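Local structure of beta-galactosidase (3TTY) at residues 631-636 and 667-672; 637-642 and 661-666; 433-438 and 616-621; 325-330 and 377-382. The protein is a trimeric beta-galactosidase that hydrolyses beta-galactosidic bonds and binds galactose in the pocket of its TIM-barrel domain. All coordinates share one frame; numbering follows the deposited sequence.

Interaction 1. Residues 631-636 and 667-672; sequences FVMNHN and RGVMIL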
# COMPACT_ATOMS: atom_id res chain seq x y z
N PHE A 631 -20.29 12.77 -37.28
CA PHE A 631 -20.17 11.44 -36.72
C PHE A 631 -21.14 11.30 -35.56
O PHE A 631 -21.00 11.96 -34.53
CB PHE A 631 -18.73 11.17 -36.28
CG PHE A 631 -17.75 11.08 -37.43
CD1 PHE A 631 -17.27 9.84 -37.85
CD2 PHE A 631 -17.34 12.22 -38.10
CE1 PHE A 631 -16.39 9.75 -38.91
CE2 PHE A 631 -16.45 12.13 -39.16
CZ PHE A 631 -15.98 10.89 -39.57
N VAL A 632 -22.15 10.45 -35.73
CA VAL A 632 -23.14 10.23 -34.69
C VAL A 632 -22.91 8.86 -34.09
O VAL A 632 -22.88 7.86 -34.80
CB VAL A 632 -24.57 10.31 -35.22
CG1 VAL A 632 -25.55 10.21 -34.06
CG2 VAL A 632 -24.76 11.59 -36.00
N MET A 633 -22.76 8.83 -32.77
CA MET A 633 -22.31 7.62 -32.10
C MET A 633 -23.14 7.37 -30.87
O MET A 633 -23.11 8.15 -29.92
CB MET A 633 -20.82 7.72 -31.81
CG MET A 633 -20.03 7.89 -33.11
SD MET A 633 -18.38 8.56 -32.96
CE MET A 633 -18.71 10.23 -32.38
N ASN A 634 -23.90 6.29 -30.90
CA ASN A 634 -24.79 5.95 -29.81
C ASN A 634 -24.13 4.99 -28.85
O ASN A 634 -24.04 3.81 -29.14
CB ASN A 634 -26.08 5.33 -30.35
CG ASN A 634 -27.06 4.99 -29.26
OD1 ASN A 634 -26.86 5.37 -28.09
ND2 ASN A 634 -28.12 4.28 -29.61
N HIS A 635 -23.68 5.49 -27.71
CA HIS A 635 -23.04 4.65 -26.70
C HIS A 635 -24.03 3.83 -25.86
O HIS A 635 -23.63 2.91 -25.14
CB HIS A 635 -22.15 5.51 -25.79
CG HIS A 635 -21.06 6.23 -26.52
ND1 HIS A 635 -19.89 5.60 -26.91
CD2 HIS A 635 -20.95 7.51 -26.93
CE1 HIS A 635 -19.11 6.47 -27.52
NE2 HIS A 635 -19.73 7.64 -27.55
N ASN A 636 -25.32 4.16 -25.96
CA ASN A 636 -26.35 3.45 -25.20
C ASN A 636 -26.57 2.02 -25.70
O ASN A 636 -26.38 1.73 -26.88
CB ASN A 636 -27.68 4.20 -25.23
CG ASN A 636 -27.55 5.62 -24.76
OD1 ASN A 636 -27.59 5.89 -23.56
ND2 ASN A 636 -27.40 6.55 -25.69
N ARG A 667 -25.30 1.03 -29.89
CA ARG A 667 -23.91 0.97 -30.34
C ARG A 667 -23.71 1.47 -31.76
O ARG A 667 -22.66 1.25 -32.36
CB ARG A 667 -23.36 -0.45 -30.23
CG ARG A 667 -22.79 -0.80 -28.87
CD ARG A 667 -23.86 -1.01 -27.82
NE ARG A 667 -23.29 -0.87 -26.48
CZ ARG A 667 -23.34 -1.78 -25.52
NH1 ARG A 667 -23.96 -2.93 -25.72
NH2 ARG A 667 -22.77 -1.52 -24.35
N GLY A 668 -24.73 2.13 -32.30
CA GLY A 668 -24.74 2.47 -33.72
C GLY A 668 -23.86 3.64 -34.08
O GLY A 668 -23.50 4.45 -33.22
N VAL A 669 -23.51 3.74 -35.35
CA VAL A 669 -22.72 4.85 -35.86
C VAL A 669 -23.32 5.30 -37.19
O VAL A 669 -23.60 4.47 -38.06
CB VAL A 669 -21.23 4.45 -36.09
CG1 VAL A 669 -20.46 5.58 -36.76
CG2 VAL A 669 -20.57 4.06 -34.78
N MET A 670 -23.52 6.60 -37.33
CA MET A 670 -23.90 7.19 -38.60
C MET A 670 -22.90 8.28 -38.91
O MET A 670 -22.36 8.92 -38.01
CB MET A 670 -25.31 7.79 -38.53
CG MET A 670 -26.37 6.85 -37.92
SD MET A 670 -27.97 7.64 -37.64
CE MET A 670 -28.37 8.16 -39.30
N ILE A 671 -22.62 8.48 -40.19
CA ILE A 671 -21.77 9.57 -40.62
C ILE A 671 -22.56 10.38 -41.64
O ILE A 671 -22.60 10.05 -42.83
CB ILE A 671 -20.46 9.05 -41.24
CG1 ILE A 671 -19.76 8.08 -40.28
CG2 ILE A 671 -19.55 10.20 -41.60
CD1 ILE A 671 -18.55 7.42 -40.88
N LEU A 672 -23.20 11.44 -41.16
CA LEU A 672 -24.04 12.28 -41.99
C LEU A 672 -23.20 13.20 -42.84
O LEU A 672 -22.42 13.98 -42.32
CB LEU A 672 -24.98 13.09 -41.12
CG LEU A 672 -26.31 12.44 -40.73
CD1 LEU A 672 -26.34 10.93 -41.04
CD2 LEU A 672 -26.65 12.73 -39.28
O HOH W 1 -21.20 1.32 -25.28

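Interaction 2. Residues 637-642 and 661-666; sequences AEEMTF and QATIPA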
# COMPACT_ATOMS: atom_id res chain seq x y z
N ALA A 637 -26.99 1.14 -24.79
CA ALA A 637 -27.29 -0.25 -25.16
C ALA A 637 -28.68 -0.36 -25.77
O ALA A 637 -29.17 -1.46 -26.03
CB ALA A 637 -27.16 -1.17 -23.94
N GLU A 638 -29.31 0.79 -26.01
CA GLU A 638 -30.67 0.83 -26.54
C GLU A 638 -30.72 1.72 -27.78
O GLU A 638 -29.95 2.67 -27.91
CB GLU A 638 -31.65 1.35 -25.48
CG GLU A 638 -31.57 0.64 -24.11
CD GLU A 638 -30.80 1.44 -23.05
OE1 GLU A 638 -30.76 2.69 -23.15
OE2 GLU A 638 -30.25 0.82 -22.11
N GLU A 639 -31.63 1.39 -28.69
CA GLU A 639 -31.92 2.24 -29.84
C GLU A 639 -32.31 3.66 -29.40
O GLU A 639 -32.97 3.83 -28.37
CB GLU A 639 -33.06 1.62 -30.64
CG GLU A 639 -33.34 2.28 -31.97
CD GLU A 639 -34.50 1.62 -32.70
OE1 GLU A 639 -34.26 0.86 -33.67
OE2 GLU A 639 -35.66 1.86 -32.28
N MET A 640 -31.92 4.66 -30.18
CA MET A 640 -32.15 6.05 -29.80
C MET A 640 -32.61 6.86 -31.00
O MET A 640 -32.23 6.56 -32.13
CB MET A 640 -30.87 6.64 -29.21
CG MET A 640 -31.06 7.44 -27.94
SD MET A 640 -31.41 6.45 -26.49
CE MET A 640 -31.64 7.72 -25.25
N THR A 641 -33.41 7.89 -30.76
CA THR A 641 -33.91 8.74 -31.84
C THR A 641 -33.54 10.21 -31.64
O THR A 641 -33.42 10.69 -30.52
CB THR A 641 -35.44 8.60 -32.05
OG1 THR A 641 -36.15 9.26 -31.00
CG2 THR A 641 -35.84 7.13 -32.05
N PHE A 642 -33.36 10.93 -32.74
CA PHE A 642 -32.94 12.32 -32.66
C PHE A 642 -33.33 13.06 -33.93
O PHE A 642 -33.44 12.45 -34.99
CB PHE A 642 -31.42 12.41 -32.45
CG PHE A 642 -30.61 11.87 -33.61
CD1 PHE A 642 -30.31 10.52 -33.70
CD2 PHE A 642 -30.15 12.73 -34.61
CE1 PHE A 642 -29.57 10.03 -34.77
CE2 PHE A 642 -29.39 12.24 -35.68
CZ PHE A 642 -29.10 10.89 -35.76
N GLN A 661 -36.54 13.41 -38.11
CA GLN A 661 -36.41 12.34 -37.14
C GLN A 661 -35.63 11.14 -37.69
O GLN A 661 -35.95 10.62 -38.76
CB GLN A 661 -37.79 11.91 -36.66
CG GLN A 661 -38.51 12.98 -35.89
CD GLN A 661 -38.25 12.90 -34.40
OE1 GLN A 661 -38.73 11.99 -33.72
NE2 GLN A 661 -37.48 13.85 -33.88
N ALA A 662 -34.61 10.72 -36.96
CA ALA A 662 -33.84 9.53 -37.32
C ALA A 662 -33.59 8.68 -36.10
O ALA A 662 -33.47 9.18 -34.98
CB ALA A 662 -32.53 9.91 -37.99
N THR A 663 -33.52 7.37 -36.32
CA THR A 663 -33.13 6.46 -35.25
C THR A 663 -31.75 5.90 -35.53
O THR A 663 -31.28 5.86 -36.67
CB THR A 663 -34.14 5.31 -35.05
OG1 THR A 663 -34.09 4.44 -36.19
CG2 THR A 663 -35.55 5.84 -34.87
N ILE A 664 -31.09 5.50 -34.46
CA ILE A 664 -29.75 4.97 -34.53
C ILE A 664 -29.73 3.81 -33.55
O ILE A 664 -30.16 3.95 -32.41
CB ILE A 664 -28.70 6.04 -34.15
CG1 ILE A 664 -27.27 5.54 -34.41
CG2 ILE A 664 -28.90 6.50 -32.71
CD1 ILE A 664 -26.17 6.57 -34.07
N PRO A 665 -29.26 2.65 -34.00
CA PRO A 665 -29.33 1.44 -33.17
C PRO A 665 -28.41 1.53 -31.97
O PRO A 665 -27.52 2.39 -31.94
CB PRO A 665 -28.84 0.33 -34.12
CG PRO A 665 -28.88 0.91 -35.50
CD PRO A 665 -28.68 2.39 -35.33
N ALA A 666 -28.63 0.67 -30.98
CA ALA A 666 -27.67 0.49 -29.90
C ALA A 666 -26.28 0.36 -30.50
O ALA A 666 -26.09 -0.33 -31.49
CB ALA A 666 -28.02 -0.76 -29.08

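Interaction 3. Residues 433-438 and 616-621; sequences ALYKQN and GVEVAE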
# COMPACT_ATOMS: atom_id res chain seq x y z
N ALA A 433 -18.75 18.65 -20.22
CA ALA A 433 -19.85 19.59 -20.35
C ALA A 433 -20.07 20.01 -21.80
O ALA A 433 -21.21 20.19 -22.23
CB ALA A 433 -19.61 20.82 -19.46
N LEU A 434 -18.99 20.17 -22.55
CA LEU A 434 -19.11 20.50 -23.96
C LEU A 434 -19.58 19.27 -24.73
O LEU A 434 -20.51 19.34 -25.53
CB LEU A 434 -17.77 21.01 -24.51
CG LEU A 434 -17.35 22.41 -24.03
CD1 LEU A 434 -15.84 22.56 -23.99
CD2 LEU A 434 -17.94 23.49 -24.92
N TYR A 435 -18.93 18.14 -24.46
CA TYR A 435 -19.26 16.86 -25.08
C TYR A 435 -20.76 16.61 -25.02
O TYR A 435 -21.37 16.27 -26.02
CB TYR A 435 -18.47 15.75 -24.36
CG TYR A 435 -18.80 14.31 -24.70
CD1 TYR A 435 -18.06 13.61 -25.64
CD2 TYR A 435 -19.80 13.63 -24.02
CE1 TYR A 435 -18.33 12.28 -25.94
CE2 TYR A 435 -20.09 12.30 -24.31
CZ TYR A 435 -19.35 11.63 -25.27
OH TYR A 435 -19.61 10.31 -25.55
N LYS A 436 -21.36 16.80 -23.84
CA LYS A 436 -22.77 16.50 -23.64
C LYS A 436 -23.71 17.36 -24.47
O LYS A 436 -24.90 17.05 -24.59
CB LYS A 436 -23.14 16.63 -22.17
CG LYS A 436 -22.61 15.50 -21.31
CD LYS A 436 -22.85 15.82 -19.84
CE LYS A 436 -22.36 14.69 -18.95
NZ LYS A 436 -22.32 15.08 -17.51
N GLN A 437 -23.19 18.45 -25.04
CA GLN A 437 -24.02 19.36 -25.80
C GLN A 437 -23.62 19.34 -27.26
O GLN A 437 -24.13 20.12 -28.06
CB GLN A 437 -23.95 20.78 -25.22
CG GLN A 437 -24.38 20.84 -23.76
CD GLN A 437 -24.26 22.23 -23.14
OE1 GLN A 437 -24.29 23.23 -23.85
NE2 GLN A 437 -24.14 22.29 -21.82
N ASN A 438 -22.71 18.43 -27.61
CA ASN A 438 -22.25 18.30 -28.99
C ASN A 438 -21.66 19.62 -29.50
O ASN A 438 -21.81 19.98 -30.67
CB ASN A 438 -23.38 17.81 -29.91
CG ASN A 438 -23.98 16.48 -29.44
OD1 ASN A 438 -23.27 15.58 -28.98
ND2 ASN A 438 -25.30 16.35 -29.57
N GLY A 616 -25.76 10.28 -24.18
CA GLY A 616 -24.94 9.16 -24.60
C GLY A 616 -24.86 9.02 -26.10
O GLY A 616 -24.27 8.07 -26.60
N VAL A 617 -25.46 9.95 -26.83
CA VAL A 617 -25.33 9.95 -28.27
C VAL A 617 -24.37 11.06 -28.65
O VAL A 617 -24.73 12.24 -28.70
CB VAL A 617 -26.69 10.15 -28.98
CG1 VAL A 617 -26.49 10.30 -30.50
CG2 VAL A 617 -27.62 8.99 -28.66
N GLU A 618 -23.13 10.68 -28.91
CA GLU A 618 -22.09 11.64 -29.17
C GLU A 618 -22.11 12.13 -30.61
O GLU A 618 -22.25 11.34 -31.55
CB GLU A 618 -20.73 11.03 -28.84
CG GLU A 618 -19.55 11.87 -29.26
CD GLU A 618 -18.24 11.14 -29.03
OE1 GLU A 618 -18.28 9.99 -28.56
OE2 GLU A 618 -17.19 11.72 -29.34
N VAL A 619 -22.00 13.44 -30.79
CA VAL A 619 -21.85 13.98 -32.12
C VAL A 619 -20.58 14.81 -32.26
O VAL A 619 -20.31 15.68 -31.44
CB VAL A 619 -23.07 14.82 -32.52
CG1 VAL A 619 -22.95 15.25 -33.97
CG2 VAL A 619 -24.35 14.02 -32.30
N ALA A 620 -19.81 14.55 -33.30
CA ALA A 620 -18.59 15.30 -33.56
C ALA A 620 -18.44 15.53 -35.05
O ALA A 620 -18.98 14.78 -35.85
CB ALA A 620 -17.38 14.58 -32.99
N GLU A 621 -17.69 16.56 -35.42
CA GLU A 621 -17.65 16.98 -36.81
C GLU A 621 -16.23 17.05 -37.36
O GLU A 621 -15.33 17.56 -36.70
CB GLU A 621 -18.32 18.35 -36.97
CG GLU A 621 -18.32 18.87 -38.42
CD GLU A 621 -18.65 20.35 -38.53
OE1 GLU A 621 -17.99 21.17 -37.85
OE2 GLU A 621 -19.59 20.71 -39.29
O HOH W 2 -20.00 15.29 -28.55

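Interaction 4. Residues 325-330 and 377-382; sequences GVMRLW and AELGKE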
# COMPACT_ATOMS: atom_id res chain seq x y z
N GLY A 325 -20.57 -4.81 -31.34
CA GLY A 325 -20.64 -3.49 -31.94
C GLY A 325 -19.76 -2.44 -31.27
O GLY A 325 -19.52 -1.37 -31.83
N VAL A 326 -19.25 -2.74 -30.08
CA VAL A 326 -18.50 -1.74 -29.33
C VAL A 326 -17.14 -1.49 -29.96
O VAL A 326 -16.69 -0.35 -30.04
CB VAL A 326 -18.39 -2.07 -27.84
CG1 VAL A 326 -17.35 -1.20 -27.15
CG2 VAL A 326 -19.75 -1.90 -27.18
N MET A 327 -16.49 -2.54 -30.43
CA MET A 327 -15.22 -2.40 -31.12
C MET A 327 -15.39 -1.42 -32.29
O MET A 327 -14.54 -0.55 -32.52
CB MET A 327 -14.71 -3.76 -31.60
CG MET A 327 -13.32 -3.76 -32.25
SD MET A 327 -13.30 -3.08 -33.92
CE MET A 327 -14.37 -4.25 -34.75
N ARG A 328 -16.50 -1.56 -33.00
CA ARG A 328 -16.81 -0.68 -34.14
C ARG A 328 -17.10 0.76 -33.68
O ARG A 328 -16.60 1.72 -34.27
CB ARG A 328 -18.00 -1.24 -34.92
CG ARG A 328 -18.43 -0.42 -36.11
CD ARG A 328 -19.48 -1.22 -36.85
NE ARG A 328 -20.06 -0.52 -37.99
CZ ARG A 328 -21.14 0.25 -37.91
NH1 ARG A 328 -21.74 0.44 -36.74
NH2 ARG A 328 -21.62 0.84 -39.00
N LEU A 329 -17.92 0.89 -32.64
CA LEU A 329 -18.23 2.18 -32.03
C LEU A 329 -16.96 2.97 -31.72
O LEU A 329 -16.80 4.11 -32.15
CB LEU A 329 -18.98 1.97 -30.71
CG LEU A 329 -20.16 2.86 -30.32
CD1 LEU A 329 -20.26 2.93 -28.80
CD2 LEU A 329 -20.08 4.26 -30.90
N TRP A 330 -16.05 2.33 -30.98
CA TRP A 330 -14.82 2.97 -30.52
C TRP A 330 -13.79 3.24 -31.62
O TRP A 330 -12.93 4.11 -31.46
CB TRP A 330 -14.19 2.15 -29.38
CG TRP A 330 -15.01 2.15 -28.13
CD1 TRP A 330 -16.22 2.75 -27.96
CD2 TRP A 330 -14.68 1.53 -26.88
NE1 TRP A 330 -16.67 2.55 -26.68
CE2 TRP A 330 -15.75 1.80 -25.99
CE3 TRP A 330 -13.60 0.77 -26.43
CZ2 TRP A 330 -15.76 1.34 -24.68
CZ3 TRP A 330 -13.61 0.31 -25.12
CH2 TRP A 330 -14.69 0.60 -24.25
N ALA A 377 -14.26 -8.08 -39.48
CA ALA A 377 -14.46 -8.21 -40.92
C ALA A 377 -15.45 -7.16 -41.39
O ALA A 377 -15.24 -6.49 -42.39
CB ALA A 377 -14.96 -9.61 -41.29
N GLU A 378 -16.52 -7.00 -40.62
CA GLU A 378 -17.58 -6.05 -40.94
C GLU A 378 -17.02 -4.64 -41.04
O GLU A 378 -17.31 -3.92 -42.00
CB GLU A 378 -18.69 -6.12 -39.88
CG GLU A 378 -19.82 -5.11 -40.09
CD GLU A 378 -20.70 -4.92 -38.85
OE1 GLU A 378 -21.87 -4.50 -39.01
OE2 GLU A 378 -20.24 -5.16 -37.71
N LEU A 379 -16.23 -4.23 -40.05
CA LEU A 379 -15.62 -2.91 -40.04
C LEU A 379 -14.67 -2.79 -41.21
O LEU A 379 -14.66 -1.79 -41.93
CB LEU A 379 -14.84 -2.70 -38.75
CG LEU A 379 -14.65 -1.31 -38.15
CD1 LEU A 379 -13.36 -1.33 -37.31
CD2 LEU A 379 -14.61 -0.21 -39.18
N GLY A 380 -13.85 -3.82 -41.41
CA GLY A 380 -12.95 -3.87 -42.55
C GLY A 380 -13.68 -3.55 -43.85
O GLY A 380 -13.17 -2.79 -44.68
N LYS A 381 -14.86 -4.13 -44.02
CA LYS A 381 -15.65 -3.88 -45.23
C LYS A 381 -16.09 -2.41 -45.38
O LYS A 381 -15.91 -1.82 -46.44
CB LYS A 381 -16.86 -4.82 -45.29
CG LYS A 381 -17.61 -4.81 -46.63
CD LYS A 381 -18.52 -6.04 -46.74
CE LYS A 381 -19.32 -6.06 -48.04
NZ LYS A 381 -20.13 -7.31 -48.16
N GLU A 382 -16.66 -1.84 -44.33
CA GLU A 382 -17.05 -0.43 -44.34
C GLU A 382 -15.86 0.49 -44.67
O GLU A 382 -15.96 1.40 -45.49
CB GLU A 382 -17.67 -0.03 -42.99
CG GLU A 382 -18.96 -0.77 -42.68
CD GLU A 382 -19.51 -0.48 -41.30
OE1 GLU A 382 -18.76 0.09 -40.48
OE2 GLU A 382 -20.68 -0.82 -41.04

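Interaction 1. Residues 631-636 and 667-672
Ile671 covers one face of the Phe631 ring: its CG2 methyl sits over the ring centre, 4.2 Å from the centroid, in a CH-pi contact. The two side chains run alongside each other in the same direction. Ile671 CG1 is anti to the carbonyl carbon (chi1 -53°), and the CD1 methyl beyond it reaches Phe631 CE1 at 3.7 Å, so both branches of the isoleucine serve the ring. The other flat group, the Arg667 guanidinium, has a water in its plane at one edge; that water accepts from NE and donates to His635 O, while the carbonyls of His635 and Asn636 approach the group obliquely.

Between these ends the backbones form antiparallel strands. Val632 and Met670 are a hydrogen-bonded pair, with Val632 N to Met670 O at 2.8 Å and Met670 N to Val632 O at 2.9 Å. Asn634 N continues the pattern to Gly668 O at 3.0 Å. On the face opposite Phe631, Val632 CG2 meets Leu672 CD2 at 4.0 Å; branched and apolar residues fit this buried sheet of the C-terminal domain.

Where the strand ends, Asn634 folds the chain into an Asx turn. Its OD1 takes Asn636 N from above the carbonyl plane and Asn636 ND2, 2.7 Å away, tilted only slightly from that plane. ND2 of Asn634 binds Glu638 O and Pro665 O. An asparagine suits this site because one amide both accepts and donates: the chemistry gives main-chain groups partners where regular strand pairing stops, while the charge of Arg667 is probably eased by the carbonyl oxygens and water beside it.

Interaction 2. Residues 637-642 and 661-666
Gln661 brings its CA to 3.7 Å from Phe642 O, one residue before the first pair of these segments. Ala662 then forms a hydrogen-bonded antiparallel pair with Phe642: Ala662 N donates to Phe642 O at 2.9 Å, and Phe642 N donates to Ala662 O at 2.8 Å. The Ala662 methyl lies over one face of the Phe642 ring, offset toward the rim and 4.2 Å from CZ. A small residue suits this place beside the ring. Phe642 CG stands between the backbone N and the carbonyl carbon (chi1 65°); farther out, CZ reaches Ala662 and CE1 reaches Ile664.

Thr663 and Thr641 form a non-hydrogen-bonded antiparallel pair, their side chains side by side on the exposed face, where a beta-branched residue with a hydroxyl is at home. This short two-stranded antiparallel unit belongs to the C-terminal domain and lies against its larger sheet: from the face opposite the threonines, Phe642 and Ile664 both reach Val632 and Met670.

Ile664 restores the hydrogen-bonded pattern, exchanging two bonds with Met640; the one from Ile664 N to Met640 O is 2.8 Å long and has an N-H...O angle of 151°. Its CB meets the edge of the Phe642 ring at CE1, 4.1 Å away, and its CG2 packs on Met640 CB at 4.0 Å. Pro665, which has no N-H to offer a partner, follows the end of the strand, its CB directed away from residues 637-642. Ala666 finally points its methyl toward the other segment, with CB 3.3 Å from Ala637 O, at a place where the chains are in loop conformation.

Interaction 3. Residues 433-438 and 616-621
Glu618 lies against the Tyr435 ring, the two side chains crossing at about a right angle. Its CB sits 3.5 Å from Tyr435 OH. With CG anti to the backbone N (chi1 171°), the next atom moves to Tyr435 CE1 at 3.6 Å, and CD comes to 3.3 Å from the same ring carbon. At the tip OE1 receives a weak hydrogen bond from Tyr435 OH, 3.3 Å long; the carboxylate and ring planes are 55° apart. OE1 is held further by His635 and Gln333, and OE2 by His337, a residue following helix 326-336.

Asn438 makes the second half of the contact. It is the residue, at positive phi, that closes the helix in a Schellman motif, a backbone shape asparagine tolerates well. Its OD1 accepts from Val619 N at 3.1 Å, the donor standing above the carbonyl plane, while CG rests 3.6 Å from Val619 CB. Its ND2 is satisfied by Leu611 O and Thr613 OG1. The end of helix 423-435, in the trimerisation domain, is thereby fastened to strand 617-624 of the C-terminal domain.

The chemistry implies a buried carboxylate well supplied with donors: His635, Gln333 and His337, with Tyr435 adding weakly, would probably favour its ionised form, and the amide of Asn438 engages a backbone N-H of the strand.

Interaction 4. Residues 325-330 and 377-382
Arg328 grips Glu382 side-on, with two nitrogens meeting two oxygens. NE donates to OE1 of Glu382 at 2.9 Å, and NH2 donates to its OE2 at 2.8 Å, forming a salt bridge in which both oxygens are met on the syn side. The guanidinium and carboxylate planes are nevertheless 63° apart, so the pair is twisted rather than coplanar. Arg328 reaches across with its chain extended from CG to NE, as a long arginine can from one helix to the next. Glu382 OE1 also accepts from Tyr332 OH, which gives that oxygen a second bond. Glu378 adds negative charge nearby: its OE1 is 4.5 Å from Arg328 NE, well out of the guanidinium plane, so it can act only through its charge, probably adding to the attraction.

Beneath these polar groups Met327 SD touches Leu379 CD1 at 3.8 Å, a flexible thioether against one methyl of a branched side chain. Met327 also lies on Phe344 and Leu379 on Val342, both in strand 339-344. The segment axes are 10.3 Å apart at 35°. Such packing, apolar against the strand and charged farther out, is typical of neighbouring helices on the outside of a TIM barrel.

Along the chain interaction 4 closes first, within the TIM-barrel domain; interaction 3 follows, joining the trimerisation and C-terminal domains; interaction 1 comes last, with interaction 2 nested inside its loop. Interactions 1 and 2 have centres about 9 Å apart and lie wholly in the C-terminal domain, the two-stranded unit packing on the larger sheet. Interaction 3, its centre about 11 Å from that of interaction 1, shares that sheet, since strands 617-624 and 627-634 are neighbours. The centre of interaction 4 is about 12 Å from that of interaction 1, and Leu329 of its helix 326-336 touches Met633 and His635. The C-terminal sheet thus touches both other domains, the trimerisation domain through interaction 3 and the barrel through helix 326-336.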